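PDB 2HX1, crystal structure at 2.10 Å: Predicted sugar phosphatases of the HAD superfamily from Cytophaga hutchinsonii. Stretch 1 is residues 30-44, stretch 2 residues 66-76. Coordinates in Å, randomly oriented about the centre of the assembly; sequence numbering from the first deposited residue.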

# COMPACT_ATOMS: atom_id res chain seq x y z
N GLY A 30 -2.14 21.97 -26.13
CA GLY A 30 -1.04 22.85 -26.48
C GLY A 30 -0.63 23.85 -25.42
O GLY A 30 -0.94 23.70 -24.25
N LEU A 31 0.08 24.88 -25.85
CA LEU A 31 0.58 25.94 -24.96
C LEU A 31 -0.55 26.64 -24.23
O LEU A 31 -1.62 26.86 -24.81
CB LEU A 31 1.34 27.00 -25.78
CG LEU A 31 2.59 26.58 -26.54
CD1 LEU A 31 3.15 27.75 -27.37
CD2 LEU A 31 3.61 26.02 -25.56
N LEU A 32 -0.32 27.00 -22.96
CA LEU A 32 -1.25 27.85 -22.23
C LEU A 32 -1.32 29.20 -22.91
O LEU A 32 -0.28 29.78 -23.22
CB LEU A 32 -0.82 28.05 -20.77
CG LEU A 32 -1.57 27.21 -19.73
CD1 LEU A 32 -1.57 25.73 -20.08
CD2 LEU A 32 -0.96 27.48 -18.37
N PRO A 33 -2.52 29.70 -23.20
CA PRO A 33 -2.54 30.96 -23.99
C PRO A 33 -1.81 32.08 -23.28
O PRO A 33 -2.04 32.31 -22.11
CB PRO A 33 -4.01 31.27 -24.13
CG PRO A 33 -4.70 29.95 -23.92
CD PRO A 33 -3.88 29.22 -22.89
N GLY A 34 -0.90 32.74 -23.97
CA GLY A 34 -0.14 33.86 -23.42
C GLY A 34 1.23 33.52 -22.85
O GLY A 34 2.03 34.41 -22.57
N ILE A 35 1.53 32.23 -22.71
CA ILE A 35 2.77 31.83 -22.05
C ILE A 35 3.98 32.41 -22.75
O ILE A 35 5.02 32.61 -22.12
CB ILE A 35 2.91 30.28 -21.91
CG1 ILE A 35 3.95 29.93 -20.83
CG2 ILE A 35 3.27 29.65 -23.27
CD1 ILE A 35 3.53 30.28 -19.45
N GLU A 36 3.87 32.64 -24.05
CA GLU A 36 4.91 33.38 -24.81
C GLU A 36 5.37 34.67 -24.13
O GLU A 36 6.55 34.97 -24.07
CB GLU A 36 4.42 33.71 -26.23
CG GLU A 36 3.01 34.36 -26.35
CD GLU A 36 1.90 33.36 -26.69
OE1 GLU A 36 1.51 32.54 -25.82
N ASN A 37 4.44 35.41 -23.57
CA ASN A 37 4.81 36.66 -22.88
C ASN A 37 5.71 36.41 -21.66
O ASN A 37 6.65 37.18 -21.39
CB ASN A 37 3.56 37.48 -22.52
CG ASN A 37 2.73 37.85 -23.77
OD1 ASN A 37 3.28 38.28 -24.79
ND2 ASN A 37 1.42 37.67 -23.70
N THR A 38 5.47 35.31 -20.94
CA THR A 38 6.33 34.97 -19.82
C THR A 38 7.78 34.86 -20.29
O THR A 38 8.70 35.37 -19.64
CB THR A 38 5.94 33.65 -19.16
OG1 THR A 38 4.66 33.81 -18.53
CG2 THR A 38 6.96 33.27 -18.13
N PHE A 39 7.98 34.23 -21.43
CA PHE A 39 9.35 34.03 -21.92
C PHE A 39 9.95 35.31 -22.51
O PHE A 39 11.12 35.61 -22.30
CB PHE A 39 9.38 32.82 -22.88
CG PHE A 39 9.19 31.52 -22.16
CD1 PHE A 39 10.21 31.03 -21.37
CD2 PHE A 39 7.98 30.85 -22.20
CE1 PHE A 39 10.05 29.84 -20.66
CE2 PHE A 39 7.81 29.68 -21.49
CZ PHE A 39 8.85 29.18 -20.73
N ASP A 40 9.15 36.06 -23.23
CA ASP A 40 9.53 37.41 -23.63
C ASP A 40 9.94 38.23 -22.39
O ASP A 40 10.98 38.89 -22.36
CB ASP A 40 8.35 38.07 -24.33
CG ASP A 40 8.05 37.45 -25.70
OD1 ASP A 40 9.00 36.89 -26.30
OD2 ASP A 40 6.89 37.52 -26.16
N TYR A 41 9.14 38.14 -21.33
CA TYR A 41 9.42 38.93 -20.13
C TYR A 41 10.77 38.56 -19.53
O TYR A 41 11.58 39.44 -19.23
CB TYR A 41 8.33 38.75 -19.07
CG TYR A 41 8.50 39.62 -17.84
CD1 TYR A 41 8.18 40.97 -17.87
CD2 TYR A 41 8.98 39.09 -16.64
CE1 TYR A 41 8.33 41.77 -16.72
CE2 TYR A 41 9.12 39.87 -15.51
CZ TYR A 41 8.80 41.21 -15.55
OH TYR A 41 8.94 41.99 -14.42
N LEU A 42 11.03 37.27 -19.35
CA LEU A 42 12.27 36.87 -18.69
C LEU A 42 13.49 37.31 -19.52
O LEU A 42 14.51 37.72 -18.95
CB LEU A 42 12.29 35.36 -18.43
CG LEU A 42 11.23 34.80 -17.48
CD1 LEU A 42 11.13 33.30 -17.63
CD2 LEU A 42 11.54 35.21 -16.06
N LYS A 43 13.40 37.19 -20.84
CA LYS A 43 14.48 37.67 -21.72
C LYS A 43 14.71 39.17 -21.48
O LYS A 43 15.78 39.59 -21.02
CB LYS A 43 14.16 37.42 -23.19
CG LYS A 43 15.24 37.97 -24.15
CD LYS A 43 15.31 37.17 -25.45
CE LYS A 43 14.03 37.29 -26.27
NZ LYS A 43 13.50 35.94 -26.58
N ALA A 44 13.68 39.97 -21.73
CA ALA A 44 13.77 41.42 -21.50
C ALA A 44 14.32 41.77 -20.10
O ALA A 44 15.00 42.77 -19.93
CB ALA A 44 12.41 42.12 -21.76
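Stretch 2 66-76: SYHKLGLFSIT

Stretch 2 begins as the last turn of a helix that starts earlier in the chain. Residues 66-69 are helical, and the chain then leaves the helix at Gly-71. Gly-71 has positive phi, 100°, and the turn closes as a Schellman motif. Two backbone hydrogen bonds reach back into the last turn: Leu-72 N to Tyr-67 O at 2.8 Å and Gly-71 N to His-68 O at 2.8 Å. From Leu-72 to Thr-76 the chain runs on without regular secondary structure.

Stretch 1 opens with a short strand, Gly-30 and Leu-31. A type II beta turn from Leu-32 to Ile-35 follows, closed by the bond from Ile-35 N to Leu-32 O at 3.1 Å. Gly-34 takes the positive phi of this turn. A helix then carries the chain on to Ala-44.

From Leu-70 to Ser-74, stretch 2 runs in the same general direction as stretch 1 from Leu-31 to Phe-39. The nearest CA atoms pair in rising order: Leu-31 with Leu-70 at 7.2 Å, Glu-36 with Leu-72 at 6.4 Å, and Phe-39 with Ser-74 at 7.3 Å. Stretch 2 thus passes first the strand end and then the helix. The contact buries 441 Å², both sides summed. No hydrogen bond crosses it among the atoms modelled; the contacts found are mostly apolar packing.

Leu-31 has the largest covered area, 94 Å². Its CA-to-CB bond points toward stretch 2, and its side chain meets the end of the helix there. Leu-31 CD1 lies 3.3 Å from Leu-70 O and 3.7 Å from Leu-70 CB. Leu-31 CD1 is also 3.9 Å from Leu-72 CD1. The other methyl, Leu-31 CD2, is 4.2 Å from Tyr-67 CD1, at the edge of the tyrosine ring.

Leu-72 comes next, with 82 Å² covered. It is buried, and its CA-to-CB bond points toward stretch 1, where it bridges the strand end and the first turns of the helix. Besides touching Leu-31, Leu-72 CD1 lies 3.8 Å from Glu-36 CA and 4.3 Å from Ile-35 CG2. Its CD2 reaches on to Phe-39, with Leu-72 CD2 3.7 Å from Phe-39 CE2. The contact with Glu-36 involves the backbone and the base of the side chain: Glu-36 CB is 3.9 Å from Leu-72 CD1. Glu-36 OE1 instead turns back to its own stretch and accepts a weak hydrogen bond from Gly-34 N at 3.0 Å.

Phe-39 is the third main residue, with 71 Å² covered. Ile-75 CD1 sits over one face of its ring, 3.7 Å from the centroid and 21° off the ring normal, a CH-pi contact. The closest atoms are Phe-39 CE1 and Ile-75 CD1, 3.5 Å apart. Near the base of the same side chain, Phe-39 CB is 3.8 Å from Ser-74 OG.

One helical turn further, Lys-43 marks the far end of the contact. Lys-43 NZ lies 3.9 Å from Ser-74 CB.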

# COMPACT_ATOMS: atom_id res chain seq x y z
N SER A 66 9.56 20.49 -30.18
CA SER A 66 8.12 20.58 -29.92
C SER A 66 7.66 21.96 -29.56
O SER A 66 6.59 22.34 -29.98
CB SER A 66 7.68 19.65 -28.80
OG SER A 66 8.07 18.32 -29.04
N TYR A 67 8.44 22.68 -28.75
CA TYR A 67 8.13 24.09 -28.42
C TYR A 67 8.28 24.98 -29.64
O TYR A 67 7.47 25.86 -29.84
CB TYR A 67 9.00 24.62 -27.26
CG TYR A 67 8.65 24.01 -25.91
CD1 TYR A 67 7.50 24.36 -25.23
CD2 TYR A 67 9.47 23.06 -25.34
CE1 TYR A 67 7.19 23.78 -24.00
CE2 TYR A 67 9.16 22.48 -24.13
CZ TYR A 67 8.03 22.84 -23.46
OH TYR A 67 7.77 22.24 -22.26
N HIS A 68 9.32 24.75 -30.44
CA HIS A 68 9.50 25.50 -31.69
C HIS A 68 8.30 25.35 -32.62
O HIS A 68 7.78 26.34 -33.11
CB HIS A 68 10.75 25.08 -32.44
CG HIS A 68 11.99 25.28 -31.64
ND1 HIS A 68 13.15 24.57 -31.87
CD2 HIS A 68 12.25 26.08 -30.58
CE1 HIS A 68 14.07 24.94 -31.00
NE2 HIS A 68 13.54 25.86 -30.21
N LYS A 69 7.83 24.11 -32.79
CA LYS A 69 6.63 23.86 -33.61
C LYS A 69 5.46 24.65 -33.11
O LYS A 69 4.70 25.17 -33.91
CB LYS A 69 6.23 22.38 -33.63
CG LYS A 69 7.16 21.49 -34.47
CD LYS A 69 6.51 20.11 -34.71
CE LYS A 69 7.44 18.93 -34.38
NZ LYS A 69 6.69 17.64 -34.20
N LEU A 70 5.31 24.74 -31.78
CA LEU A 70 4.22 25.49 -31.16
C LEU A 70 4.47 27.02 -31.13
O LEU A 70 3.64 27.79 -30.66
CB LEU A 70 3.95 24.97 -29.75
CG LEU A 70 3.43 23.52 -29.67
CD1 LEU A 70 3.39 22.95 -28.26
CD2 LEU A 70 2.06 23.43 -30.33
N GLY A 71 5.62 27.44 -31.63
CA GLY A 71 5.90 28.85 -31.82
C GLY A 71 6.75 29.45 -30.72
O GLY A 71 7.13 30.61 -30.81
N LEU A 72 7.08 28.67 -29.69
CA LEU A 72 7.93 29.15 -28.62
C LEU A 72 9.40 28.93 -29.00
O LEU A 72 10.01 27.93 -28.63
CB LEU A 72 7.59 28.42 -27.32
CG LEU A 72 7.31 29.28 -26.12
CD1 LEU A 72 6.10 30.15 -26.43
CD2 LEU A 72 7.06 28.39 -24.93
N PHE A 73 9.97 29.88 -29.73
CA PHE A 73 11.29 29.70 -30.31
C PHE A 73 12.43 29.92 -29.34
O PHE A 73 13.51 29.39 -29.55
CB PHE A 73 11.44 30.58 -31.56
CG PHE A 73 10.39 30.30 -32.60
CD1 PHE A 73 10.37 29.08 -33.26
CD2 PHE A 73 9.40 31.24 -32.89
CE1 PHE A 73 9.39 28.79 -34.21
CE2 PHE A 73 8.41 30.97 -33.85
CZ PHE A 73 8.41 29.73 -34.52
N SER A 74 12.18 30.64 -28.24
CA SER A 74 13.26 30.95 -27.32
C SER A 74 13.68 29.76 -26.46
O SER A 74 14.76 29.78 -25.89
CB SER A 74 12.88 32.13 -26.42
OG SER A 74 11.71 31.87 -25.67
N ILE A 75 12.84 28.73 -26.35
CA ILE A 75 13.21 27.52 -25.61
C ILE A 75 14.21 26.73 -26.45
O ILE A 75 13.87 26.22 -27.51
CB ILE A 75 12.00 26.60 -25.30
CG1 ILE A 75 10.82 27.39 -24.73
CG2 ILE A 75 12.41 25.50 -24.32
CD1 ILE A 75 10.96 27.83 -23.32
N THR A 76 15.44 26.64 -25.97
CA THR A 76 16.50 25.90 -26.63
C THR A 76 16.77 24.61 -25.86
O THR A 76 16.39 24.50 -24.69
CB THR A 76 17.80 26.78 -26.72
OG1 THR A 76 18.13 27.31 -25.44
CG2 THR A 76 17.59 27.94 -27.63